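Local coordinates for chorismate synthase (Aquifex aeolicus, PDB 1Q1L), which probably catalyses the FMNH2-dependent elimination of phosphate from 5-enolpyruvylshikimate-3-phosphate to give chorismate, the branch-point precursor of the aromatic amino acids, at residues 29-33 and 381-387; 159-163 and 234-239; 249-253 and 307-312; 284-288 and 299-304. All blocks are in the same frame, centred on the assembly; numbering follows the deposited sequence.

Interaction 1 of 4, residues 29-33 and 381-387; sequences IPANL and GDFMEEV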
loop_
_atom_site.group_PDB
_atom_site.type_symbol
_atom_site.label_atom_id
_atom_site.label_comp_id
_atom_site.label_asym_id
_atom_site.label_seq_id
_atom_site.Cartn_x
_atom_site.Cartn_y
_atom_site.Cartn_z
ATOM N N ILE A 29 13.083 6.800 7.757
ATOM C CA ILE A 29 14.091 7.862 7.816
ATOM C C ILE A 29 15.454 7.179 7.818
ATOM O O ILE A 29 15.688 6.267 8.600
ATOM C CB ILE A 29 13.951 8.724 9.083
ATOM C CG1 ILE A 29 12.576 9.402 9.101
ATOM C CG2 ILE A 29 15.039 9.795 9.101
ATOM C CD1 ILE A 29 12.414 10.497 8.063
ATOM N N PRO A 30 16.368 7.605 6.934
ATOM C CA PRO A 30 17.694 6.975 6.885
ATOM C C PRO A 30 18.458 7.018 8.196
ATOM O O PRO A 30 18.170 7.834 9.079
ATOM C CB PRO A 30 18.408 7.750 5.784
ATOM C CG PRO A 30 17.269 8.196 4.892
ATOM C CD PRO A 30 16.242 8.641 5.896
ATOM N N ALA A 31 19.440 6.128 8.302
ATOM C CA ALA A 31 20.295 6.035 9.479
ATOM C C ALA A 31 21.339 7.144 9.465
ATOM O O ALA A 31 21.710 7.646 8.403
ATOM C CB ALA A 31 21.004 4.677 9.501
ATOM N N ASN A 32 21.808 7.509 10.655
ATOM C CA ASN A 32 22.842 8.518 10.834
ATOM C C ASN A 32 22.365 9.962 10.742
ATOM O O ASN A 32 23.160 10.870 10.504
ATOM C CB ASN A 32 23.995 8.271 9.848
ATOM C CG ASN A 32 24.679 6.922 10.072
ATOM O OD1 ASN A 32 25.435 6.446 9.224
ATOM N ND2 ASN A 32 24.416 6.306 11.220
ATOM N N LEU A 33 21.066 10.168 10.929
ATOM C CA LEU A 33 20.493 11.510 10.920
ATOM C C LEU A 33 20.468 12.005 12.363
ATOM O O LEU A 33 19.858 11.377 13.227
ATOM C CB LEU A 33 19.053 11.493 10.400
ATOM C CG LEU A 33 18.307 12.828 10.574
ATOM C CD1 LEU A 33 18.844 13.837 9.560
ATOM C CD2 LEU A 33 16.801 12.634 10.388
ATOM N N GLY A 381 17.936 5.083 -0.627
ATOM C CA GLY A 381 18.950 5.204 0.410
ATOM C C GLY A 381 18.568 4.742 1.805
ATOM O O GLY A 381 17.406 4.815 2.196
ATOM N N ASP A 382 19.557 4.275 2.561
ATOM C CA ASP A 382 19.324 3.791 3.916
ATOM C C ASP A 382 20.121 4.568 4.971
ATOM O O ASP A 382 19.863 4.445 6.169
ATOM C CB ASP A 382 19.636 2.290 3.994
ATOM C CG ASP A 382 18.665 1.445 3.168
ATOM O OD1 ASP A 382 17.439 1.542 3.401
ATOM O OD2 ASP A 382 19.121 0.681 2.292
ATOM N N PHE A 383 21.094 5.357 4.526
ATOM C CA PHE A 383 21.879 6.189 5.441
ATOM C C PHE A 383 22.102 7.556 4.805
ATOM O O PHE A 383 22.163 7.676 3.585
ATOM C CB PHE A 383 23.218 5.534 5.819
ATOM C CG PHE A 383 23.985 4.965 4.656
ATOM C CD1 PHE A 383 23.591 3.770 4.061
ATOM C CD2 PHE A 383 25.129 5.604 4.186
ATOM C CE1 PHE A 383 24.329 3.216 3.016
ATOM C CE2 PHE A 383 25.876 5.057 3.139
ATOM C CZ PHE A 383 25.476 3.859 2.555
HETATM N N MSE A 384 22.213 8.579 5.643
HETATM C CA MSE A 384 22.364 9.957 5.186
HETATM C C MSE A 384 23.471 10.243 4.183
HETATM O O MSE A 384 23.274 11.015 3.242
HETATM C CB MSE A 384 22.504 10.884 6.391
HETATM C CG MSE A 384 21.240 10.977 7.236
HETATM SE SE MSE A 384 19.649 11.412 6.197
HETATM C CE MSE A 384 20.254 13.090 5.433
ATOM N N GLU A 385 24.632 9.633 4.382
ATOM C CA GLU A 385 25.759 9.827 3.481
ATOM C C GLU A 385 25.364 9.417 2.057
ATOM O O GLU A 385 25.699 10.085 1.079
ATOM C CB GLU A 385 26.947 8.982 3.949
ATOM C CG GLU A 385 27.511 9.329 5.342
ATOM C CD GLU A 385 26.531 9.110 6.508
ATOM O OE1 GLU A 385 25.960 8.002 6.652
ATOM O OE2 GLU A 385 26.352 10.067 7.301
ATOM N N GLU A 386 24.640 8.309 1.958
ATOM C CA GLU A 386 24.190 7.754 0.681
ATOM C C GLU A 386 23.154 8.653 -0.014
ATOM O O GLU A 386 23.258 8.939 -1.211
ATOM C CB GLU A 386 23.600 6.365 0.948
ATOM C CG GLU A 386 23.121 5.597 -0.254
ATOM C CD GLU A 386 22.761 4.162 0.109
ATOM O OE1 GLU A 386 21.813 3.950 0.906
ATOM O OE2 GLU A 386 23.442 3.246 -0.400
ATOM N N VAL A 387 22.159 9.092 0.747
ATOM C CA VAL A 387 21.105 9.946 0.218
ATOM C C VAL A 387 21.648 11.314 -0.201
ATOM O O VAL A 387 21.288 11.834 -1.255
ATOM C CB VAL A 387 19.984 10.138 1.265
ATOM C CG1 VAL A 387 18.852 10.967 0.678
ATOM C CG2 VAL A 387 19.463 8.781 1.718
#

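Interaction 2 of 4, residues 159-163 and 234-239; sequences FGIKI and FALNVP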
loop_
_atom_site.group_PDB
_atom_site.type_symbol
_atom_site.label_atom_id
_atom_site.label_comp_id
_atom_site.label_asym_id
_atom_site.label_seq_id
_atom_site.Cartn_x
_atom_site.Cartn_y
_atom_site.Cartn_z
ATOM N N PHE A 159 19.252 18.769 3.564
ATOM C CA PHE A 159 19.427 19.041 2.143
ATOM C C PHE A 159 19.193 20.522 1.873
ATOM O O PHE A 159 19.100 20.941 0.728
ATOM C CB PHE A 159 18.453 18.208 1.310
ATOM C CG PHE A 159 18.514 16.737 1.601
ATOM C CD1 PHE A 159 17.766 16.189 2.635
ATOM C CD2 PHE A 159 19.361 15.906 0.871
ATOM C CE1 PHE A 159 17.860 14.831 2.943
ATOM C CE2 PHE A 159 19.464 14.551 1.170
ATOM C CZ PHE A 159 18.711 14.012 2.210
ATOM N N GLY A 160 19.093 21.307 2.941
ATOM C CA GLY A 160 18.874 22.735 2.785
ATOM C C GLY A 160 17.432 23.106 2.508
ATOM O O GLY A 160 17.131 24.266 2.203
ATOM N N ILE A 161 16.535 22.128 2.624
ATOM C CA ILE A 161 15.111 22.355 2.379
ATOM C C ILE A 161 14.451 22.910 3.642
ATOM O O ILE A 161 14.464 22.285 4.702
ATOM C CB ILE A 161 14.416 21.046 1.906
ATOM C CG1 ILE A 161 14.915 20.685 0.496
ATOM C CG2 ILE A 161 12.902 21.206 1.929
ATOM C CD1 ILE A 161 14.450 19.333 -0.021
ATOM N N LYS A 162 13.884 24.105 3.515
ATOM C CA LYS A 162 13.202 24.806 4.689
ATOM C C LYS A 162 11.584 24.899 4.492
ATOM O O LYS A 162 11.053 25.260 3.348
ATOM C CB LYS A 162 13.872 26.368 4.920
ATOM C CG LYS A 162 15.699 26.388 5.094
ATOM C CD LYS A 162 16.376 28.105 5.100
ATOM C CE LYS A 162 18.219 28.117 4.997
ATOM N NZ LYS A 162 18.818 27.258 3.638
ATOM N N ILE A 163 10.859 24.596 5.561
ATOM C CA ILE A 163 9.419 24.645 5.527
ATOM C C ILE A 163 8.971 25.688 6.539
ATOM O O ILE A 163 9.537 25.793 7.625
ATOM C CB ILE A 163 8.830 23.255 5.835
ATOM C CG1 ILE A 163 9.140 22.325 4.649
ATOM C CG2 ILE A 163 7.356 23.363 6.117
ATOM C CD1 ILE A 163 8.494 20.977 4.711
ATOM N N PHE A 234 4.831 26.966 2.989
ATOM C CA PHE A 234 5.779 26.919 1.893
ATOM C C PHE A 234 6.972 26.051 2.240
ATOM O O PHE A 234 7.235 25.764 3.413
ATOM C CB PHE A 234 6.265 28.335 1.558
ATOM C CG PHE A 234 7.094 28.960 2.645
ATOM C CD1 PHE A 234 8.455 28.702 2.733
ATOM C CD2 PHE A 234 6.504 29.767 3.612
ATOM C CE1 PHE A 234 9.218 29.238 3.773
ATOM C CE2 PHE A 234 7.254 30.302 4.646
ATOM C CZ PHE A 234 8.616 30.038 4.727
ATOM N N ALA A 235 7.685 25.634 1.201
ATOM C CA ALA A 235 8.895 24.839 1.342
ATOM C C ALA A 235 9.872 25.446 0.350
ATOM O O ALA A 235 9.530 25.643 -0.820
ATOM C CB ALA A 235 8.626 23.377 0.998
ATOM N N LEU A 236 11.079 25.753 0.818
ATOM C CA LEU A 236 12.100 26.359 -0.025
ATOM C C LEU A 236 13.225 25.397 -0.386
ATOM O O LEU A 236 13.547 24.483 0.374
ATOM C CB LEU A 236 12.706 27.579 0.678
ATOM C CG LEU A 236 11.732 28.667 1.139
ATOM C CD1 LEU A 236 12.491 29.801 1.801
ATOM C CD2 LEU A 236 10.946 29.175 -0.056
ATOM N N ASN A 237 13.811 25.622 -1.561
ATOM C CA ASN A 237 14.926 24.832 -2.074
ATOM C C ASN A 237 14.602 23.389 -2.428
ATOM O O ASN A 237 15.459 22.509 -2.332
ATOM C CB ASN A 237 16.091 24.868 -1.082
ATOM C CG ASN A 237 16.569 26.282 -0.811
ATOM O OD1 ASN A 237 16.813 27.048 -1.740
ATOM N ND2 ASN A 237 16.706 26.634 0.467
ATOM N N VAL A 238 13.363 23.143 -2.838
ATOM C CA VAL A 238 12.966 21.806 -3.236
ATOM C C VAL A 238 13.367 21.691 -4.702
ATOM O O VAL A 238 12.978 22.514 -5.529
ATOM C CB VAL A 238 11.442 21.606 -3.094
ATOM C CG1 VAL A 238 11.039 20.227 -3.610
ATOM C CG2 VAL A 238 11.037 21.761 -1.634
ATOM N N PRO A 239 14.170 20.676 -5.042
ATOM C CA PRO A 239 14.592 20.514 -6.433
ATOM C C PRO A 239 13.432 20.093 -7.328
ATOM O O PRO A 239 12.397 19.637 -6.843
ATOM C CB PRO A 239 15.661 19.430 -6.337
ATOM C CG PRO A 239 15.123 18.557 -5.236
ATOM C CD PRO A 239 14.688 19.579 -4.201
HETATM O O HOH W 1 18.114 21.960 -1.640
#

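Interaction 3 of 4, residues 249-253 and 307-312; sequences DRRID and TEGGIT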
loop_
_atom_site.group_PDB
_atom_site.type_symbol
_atom_site.label_atom_id
_atom_site.label_comp_id
_atom_site.label_asym_id
_atom_site.label_seq_id
_atom_site.Cartn_x
_atom_site.Cartn_y
_atom_site.Cartn_z
ATOM N N ASP A 249 -2.002 8.996 -8.783
ATOM C CA ASP A 249 -1.630 9.008 -7.372
ATOM C C ASP A 249 -0.184 9.392 -7.079
ATOM O O ASP A 249 0.203 9.475 -5.917
ATOM C CB ASP A 249 -1.944 7.655 -6.711
ATOM C CG ASP A 249 -1.380 6.469 -7.486
ATOM O OD1 ASP A 249 -0.443 6.653 -8.290
ATOM O OD2 ASP A 249 -1.872 5.340 -7.277
ATOM N N ARG A 250 0.616 9.632 -8.114
ATOM C CA ARG A 250 2.011 10.017 -7.906
ATOM C C ARG A 250 2.217 11.527 -8.026
ATOM O O ARG A 250 3.260 12.060 -7.651
ATOM C CB ARG A 250 2.921 9.293 -8.896
ATOM C CG ARG A 250 3.127 7.812 -8.594
ATOM C CD ARG A 250 3.768 7.111 -9.786
ATOM N NE ARG A 250 5.129 6.636 -9.536
ATOM C CZ ARG A 250 6.127 7.386 -9.073
ATOM N NH1 ARG A 250 5.933 8.667 -8.786
ATOM N NH2 ARG A 250 7.332 6.852 -8.914
ATOM N N ARG A 251 1.213 12.217 -8.542
ATOM C CA ARG A 251 1.299 13.662 -8.707
ATOM C C ARG A 251 1.476 14.348 -7.359
ATOM O O ARG A 251 0.686 14.132 -6.435
ATOM C CB ARG A 251 0.049 14.161 -9.420
ATOM C CG ARG A 251 0.032 13.758 -10.888
ATOM C CD ARG A 251 -1.278 14.107 -11.574
ATOM N NE ARG A 251 -1.056 14.375 -12.990
ATOM C CZ ARG A 251 -0.865 15.588 -13.496
ATOM N NH1 ARG A 251 -0.884 16.651 -12.701
ATOM N NH2 ARG A 251 -0.633 15.737 -14.792
ATOM N N ILE A 252 2.514 15.176 -7.260
ATOM C CA ILE A 252 2.829 15.867 -6.018
ATOM C C ILE A 252 1.691 16.740 -5.481
ATOM O O ILE A 252 1.469 16.802 -4.269
ATOM C CB ILE A 252 4.123 16.720 -6.181
ATOM C CG1 ILE A 252 4.671 17.105 -4.809
ATOM C CG2 ILE A 252 3.839 17.971 -6.998
ATOM C CD1 ILE A 252 5.080 15.913 -3.971
ATOM N N ASP A 253 0.960 17.400 -6.374
ATOM C CA ASP A 253 -0.142 18.268 -5.953
ATOM C C ASP A 253 -1.232 17.472 -5.247
ATOM O O ASP A 253 -1.740 17.881 -4.202
ATOM C CB ASP A 253 -0.725 19.004 -7.160
ATOM C CG ASP A 253 -0.743 18.144 -8.412
ATOM O OD1 ASP A 253 -1.324 17.035 -8.378
ATOM O OD2 ASP A 253 -0.171 18.575 -9.433
ATOM N N THR A 307 4.791 23.689 -8.497
ATOM C CA THR A 307 4.522 22.409 -9.144
ATOM C C THR A 307 3.942 22.614 -10.543
ATOM O O THR A 307 3.147 23.526 -10.771
ATOM C CB THR A 307 3.531 21.536 -8.319
ATOM O OG1 THR A 307 2.186 21.820 -8.721
ATOM C CG2 THR A 307 3.672 21.824 -6.818
ATOM N N GLU A 308 4.359 21.763 -11.472
ATOM C CA GLU A 308 3.902 21.801 -12.858
ATOM C C GLU A 308 3.638 20.377 -13.334
ATOM O O GLU A 308 4.549 19.547 -13.345
ATOM C CB GLU A 308 4.972 22.403 -13.774
ATOM C CG GLU A 308 5.247 23.884 -13.601
ATOM C CD GLU A 308 6.405 24.353 -14.470
ATOM O OE1 GLU A 308 6.714 25.566 -14.465
ATOM O OE2 GLU A 308 7.015 23.498 -15.154
ATOM N N GLY A 309 2.399 20.099 -13.724
ATOM C CA GLY A 309 2.058 18.775 -14.220
ATOM C C GLY A 309 2.328 17.609 -13.284
ATOM O O GLY A 309 2.733 16.536 -13.729
ATOM N N GLY A 310 2.109 17.816 -11.990
ATOM C CA GLY A 310 2.321 16.751 -11.028
ATOM C C GLY A 310 3.734 16.629 -10.484
ATOM O O GLY A 310 3.990 15.807 -9.606
ATOM N N ILE A 311 4.646 17.454 -10.987
ATOM C CA ILE A 311 6.036 17.411 -10.544
ATOM C C ILE A 311 6.478 18.765 -9.983
ATOM O O ILE A 311 5.993 19.807 -10.433
ATOM C CB ILE A 311 6.959 17.035 -11.728
ATOM C CG1 ILE A 311 6.497 15.715 -12.358
ATOM C CG2 ILE A 311 8.384 16.902 -11.258
ATOM C CD1 ILE A 311 7.194 15.392 -13.674
ATOM N N THR A 312 7.391 18.752 -9.005
ATOM C CA THR A 312 7.894 19.999 -8.433
ATOM C C THR A 312 8.710 20.785 -9.461
ATOM O O THR A 312 9.362 20.193 -10.336
ATOM C CB THR A 312 8.771 19.768 -7.185
ATOM O OG1 THR A 312 9.796 18.810 -7.478
ATOM C CG2 THR A 312 7.915 19.277 -6.022
HETATM O O HOH W 2 1.154 20.192 -10.982
#

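Interaction 4 of 4, residues 284-288 and 299-304; sequences QVHDE and RHSNNL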
loop_
_atom_site.group_PDB
_atom_site.type_symbol
_atom_site.label_atom_id
_atom_site.label_comp_id
_atom_site.label_asym_id
_atom_site.label_seq_id
_atom_site.Cartn_x
_atom_site.Cartn_y
_atom_site.Cartn_z
ATOM N N GLN A 284 -1.533 35.702 -17.757
ATOM C CA GLN A 284 -1.344 36.329 -16.455
ATOM C C GLN A 284 -1.163 35.307 -15.338
ATOM O O GLN A 284 -1.129 35.658 -14.159
ATOM C CB GLN A 284 -2.508 37.277 -16.133
ATOM C CG GLN A 284 -3.823 36.939 -16.807
ATOM C CD GLN A 284 -4.899 37.978 -16.528
ATOM O OE1 GLN A 284 -4.664 39.180 -16.655
ATOM N NE2 GLN A 284 -6.087 37.517 -16.156
ATOM N N VAL A 285 -1.046 34.038 -15.718
ATOM C CA VAL A 285 -0.841 32.967 -14.753
ATOM C C VAL A 285 0.505 32.314 -15.037
ATOM O O VAL A 285 1.285 32.052 -14.124
ATOM C CB VAL A 285 -1.948 31.894 -14.849
ATOM C CG1 VAL A 285 -1.613 30.715 -13.940
ATOM C CG2 VAL A 285 -3.290 32.492 -14.444
ATOM N N HIS A 286 0.763 32.068 -16.318
ATOM C CA HIS A 286 1.994 31.438 -16.783
ATOM C C HIS A 286 3.254 31.980 -16.125
ATOM O O HIS A 286 3.484 33.187 -16.102
ATOM C CB HIS A 286 2.118 31.601 -18.301
ATOM C CG HIS A 286 3.405 31.080 -18.861
ATOM N ND1 HIS A 286 3.741 29.742 -18.837
ATOM C CD2 HIS A 286 4.445 31.719 -19.447
ATOM C CE1 HIS A 286 4.934 29.581 -19.382
ATOM N NE2 HIS A 286 5.383 30.764 -19.761
ATOM N N ASP A 287 4.071 31.080 -15.587
ATOM C CA ASP A 287 5.319 31.485 -14.958
ATOM C C ASP A 287 6.413 31.383 -16.019
ATOM O O ASP A 287 6.800 30.288 -16.421
ATOM C CB ASP A 287 5.648 30.582 -13.764
ATOM C CG ASP A 287 4.601 30.657 -12.665
ATOM O OD1 ASP A 287 4.254 31.785 -12.240
ATOM O OD2 ASP A 287 4.132 29.584 -12.219
ATOM N N GLU A 288 6.896 32.535 -16.473
ATOM C CA GLU A 288 7.930 32.594 -17.502
ATOM C C GLU A 288 9.190 31.806 -17.148
ATOM O O GLU A 288 9.741 31.941 -16.054
ATOM C CB GLU A 288 8.303 34.053 -17.790
ATOM C CG GLU A 288 9.373 34.211 -18.869
ATOM C CD GLU A 288 9.714 35.663 -19.165
ATOM O OE1 GLU A 288 10.572 35.901 -20.042
ATOM O OE2 GLU A 288 9.130 36.565 -18.526
ATOM N N ARG A 299 11.953 29.932 -12.852
ATOM C CA ARG A 299 10.782 30.687 -13.306
ATOM C C ARG A 299 10.858 32.127 -12.806
ATOM O O ARG A 299 11.477 32.390 -11.777
ATOM C CB ARG A 299 9.498 30.022 -12.790
ATOM C CG ARG A 299 9.371 28.534 -13.134
ATOM C CD ARG A 299 9.187 28.293 -14.626
ATOM N NE ARG A 299 8.971 26.879 -14.935
ATOM C CZ ARG A 299 9.885 25.925 -14.773
ATOM N NH1 ARG A 299 11.091 26.221 -14.304
ATOM N NH2 ARG A 299 9.596 24.666 -15.080
ATOM N N HIS A 300 10.225 33.050 -13.527
ATOM C CA HIS A 300 10.246 34.461 -13.146
ATOM C C HIS A 300 9.125 34.869 -12.192
ATOM O O HIS A 300 9.131 35.973 -11.645
ATOM C CB HIS A 300 10.234 35.338 -14.400
ATOM C CG HIS A 300 11.506 35.263 -15.187
ATOM N ND1 HIS A 300 12.713 35.710 -14.691
ATOM C CD2 HIS A 300 11.771 34.745 -16.410
ATOM C CE1 HIS A 300 13.667 35.468 -15.572
ATOM N NE2 HIS A 300 13.122 34.881 -16.624
ATOM N N SER A 301 8.161 33.973 -12.007
ATOM C CA SER A 301 7.051 34.192 -11.086
ATOM C C SER A 301 6.664 32.798 -10.589
ATOM O O SER A 301 7.168 31.800 -11.106
ATOM C CB SER A 301 5.870 34.866 -11.785
ATOM O OG SER A 301 5.439 34.110 -12.897
ATOM N N ASN A 302 5.779 32.719 -9.599
ATOM C CA ASN A 302 5.407 31.416 -9.063
ATOM C C ASN A 302 3.925 31.277 -8.736
ATOM O O ASN A 302 3.553 30.939 -7.611
ATOM C CB ASN A 302 6.263 31.121 -7.823
ATOM C CG ASN A 302 6.193 29.667 -7.391
ATOM O OD1 ASN A 302 5.987 28.771 -8.208
ATOM N ND2 ASN A 302 6.387 29.428 -6.100
ATOM N N ASN A 303 3.085 31.533 -9.732
ATOM C CA ASN A 303 1.645 31.425 -9.563
ATOM C C ASN A 303 1.230 29.966 -9.478
ATOM O O ASN A 303 0.136 29.657 -9.011
ATOM C CB ASN A 303 0.921 32.090 -10.733
ATOM C CG ASN A 303 1.238 33.559 -10.840
ATOM O OD1 ASN A 303 1.055 34.313 -9.886
ATOM N ND2 ASN A 303 1.722 33.976 -12.004
ATOM N N LEU A 304 2.112 29.076 -9.927
ATOM C CA LEU A 304 1.841 27.639 -9.899
ATOM C C LEU A 304 2.122 27.012 -8.536
ATOM O O LEU A 304 1.771 25.859 -8.292
ATOM C CB LEU A 304 2.677 26.925 -10.961
ATOM C CG LEU A 304 2.334 27.236 -12.416
ATOM C CD1 LEU A 304 3.313 26.534 -13.333
ATOM C CD2 LEU A 304 0.915 26.790 -12.701
HETATM O O HOH W 3 6.303 35.025 -15.324
HETATM O O HOH W 4 6.186 27.617 -16.115
#

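Interaction 1 of 4, residues 29-33 and 381-387
This is a buried main-chain bridge. It ties the loop between strand 21-27 and helix 37-48 to the start of the last helix, 384-399. Ala-31 and Phe-383 form a single beta bridge. Ala-31 N donates to Asp-382 O over 2.7 Å in a nearly straight bond. Met-384 N donates to Ala-31 O over 3.0 Å. Phe-383 is the N-cap residue; Met-384 follows it, and its NH is met by this loop carbonyl. Apolar contacts flank the bridge. Pro-30 CB lies 3.9 Å from SE of Met-384, a selenomethionine, and Pro-30 CG lies 3.9 Å from Val-387 CG2. Leu-33 CB is 3.9 Å from Met-384 CG. Phe-155 of helix 142-157 touches Pro-30, Leu-33 and Met-384. Asp-382 forms salt bridges with Lys-124 of the second subunit and Lys-378 of the third. Both hydrogen bonds of the bridge are thus backbone to backbone, with apolar groups packed beside them, while this acid links neighbouring subunits.

Interaction 2 of 4, residues 159-163 and 234-239
Ile-161 and Ile-163 are the apolar bumps on 159-163. Ile-163 sits beside the small Ala-235, with Ile-163 CG1 3.8 Å from Ala-235 CB. Ile-161 reaches the hollow where 234-239 leaves its strand. Its CG2 meets Val-238 CG2 at 4.1 Å and its CD1 meets Pro-239 CD at 4.2 Å. The backbones run antiparallel. Lys-162 and Leu-236 are a hydrogen-bonded pair: Leu-236 N to Lys-162 O is 2.6 Å, and Lys-162 N to Leu-236 O is 3.2 Å. Past Ile-161 and Asn-237 the chains part. Asn-237 ND2 bridges the opening, donating to Gly-160 O over 3.0 Å. Water 1 also bridges it, donating to Phe-159 O and Asn-237 O, 2.8 Å each. Gly-160, with positive phi, is the C-prime residue of a Schellman motif ending helix 142-157; strand 162-170 begins two residues later. The pair belongs to the five-strand antiparallel sheet of this beta-alpha-beta sandwich. Helix 356-379 packs on Ile-163 and Ala-235, helix 187-197 on Phe-234 and Leu-236, and strand 317-323 follows 229-236.

Interaction 3 of 4, residues 249-253 and 307-312
Residues 307-312 form a tight two-strand hairpin. A type I' turn runs from Glu-308 to Ile-311, with Glu-308 N to Ile-311 O at 2.8 Å and Ile-311 N to Glu-308 O at 3.2 Å. Gly-309 and Gly-310 are the turn residues, and both have positive phi. The other segment enters helix 252-261, with Arg-251 at the N-cap. The backbones come closest at Arg-251 and Gly-310, whose CA atoms are 4.0 Å apart. Ile-252 N donates to Gly-310 O over 2.8 Å, so the hairpin tip binds an NH of the first helical turn. A CB on Gly-310 would collide with Arg-251 CG. This is a type I' beta hairpin docked on a helix N terminus. Arg-251 bends over the tip, with Gly-309 O above one face of its guanidinium. The NH1 of Arg-251 makes a long salt bridge of 3.9 Å to Asp-253 OD2. Water 2 joins the two segments: it donates to Asp-253 OD2 at 2.6 Å, accepts from Gly-310 N at 2.8 Å and bonds Thr-307 OG1 at 3.0 Å. Thr-307 OG1 also bonds Lys-267 of the fourth subunit. Ile-252 packs on both hairpin strands. Its CG2 is 3.8 Å from Thr-307 CB, and its CG1 is 4.1 Å from Thr-312 CG2. Val-370 and Ala-374 of helix 356-379 also touch Ile-252.

Interaction 4 of 4, residues 284-288 and 299-304
Val-285 opens the contact: its O accepts from Asn-303 ND2 at 2.9 Å. Its CG1 also lies 4.3 Å from Asn-303 CB. Val-285 and Leu-304 also touch Pro-325 and Lys-324 of the fourth subunit, both probable FMN-binding residues. At His-286 the CA-to-CB bond points away from 299-304. Asp-287 turns toward that segment and is the main polar anchor. Its OD1 accepts from Ser-301 OG at 2.7 Å and from Asn-303 N at 2.8 Å. Its OD2 accepts from Leu-304 N at 3.1 Å. One carboxylate thus holds the Ser-301 hydroxyl and the backbone NH groups of Asn-303 and Leu-304. Water 4 donates to Asp-287 O at 2.8 Å and accepts from Arg-299 NE at 3.1 Å; the same NE forms a salt bridge with Glu-308. Glu-288 comes last. Its O accepts from His-300 N at 2.8 Å, and its CG meets the His-300 ring edge, 3.5 Å from CD2. Water 3 accepts from Glu-288 N and donates to Ser-301 OG. The pairings Glu-288 with His-300 and Asp-287 with Ser-301 are consistent with a hairpin of strands 289-292 and 296-299. The contact probably lies at its open end, pinned by the buried Asp-287.

Overall arrangement
From the N terminus, the loop at 29-33 comes first, and interaction 1 closes only at 381-387, near the C-terminal end. The other three contacts lie within that long span. Interaction 2 pairs two strands of the larger antiparallel sheet and closes before interaction 3 opens. Interaction 3 joins helix 252-261 to a short hairpin. Interaction 4 lies within the loop of interaction 3 and closes a shorter loop containing strands 289-292 and 296-299. No loops cross. Phe-159 touches Met-384 and Val-387, linking interactions 1 and 2. Pro-239 with Thr-312 links 2 and 3. The salt bridge of Arg-299 with Glu-308 links 3 and 4. Interactions 3 and 4 both meet the fourth subunit.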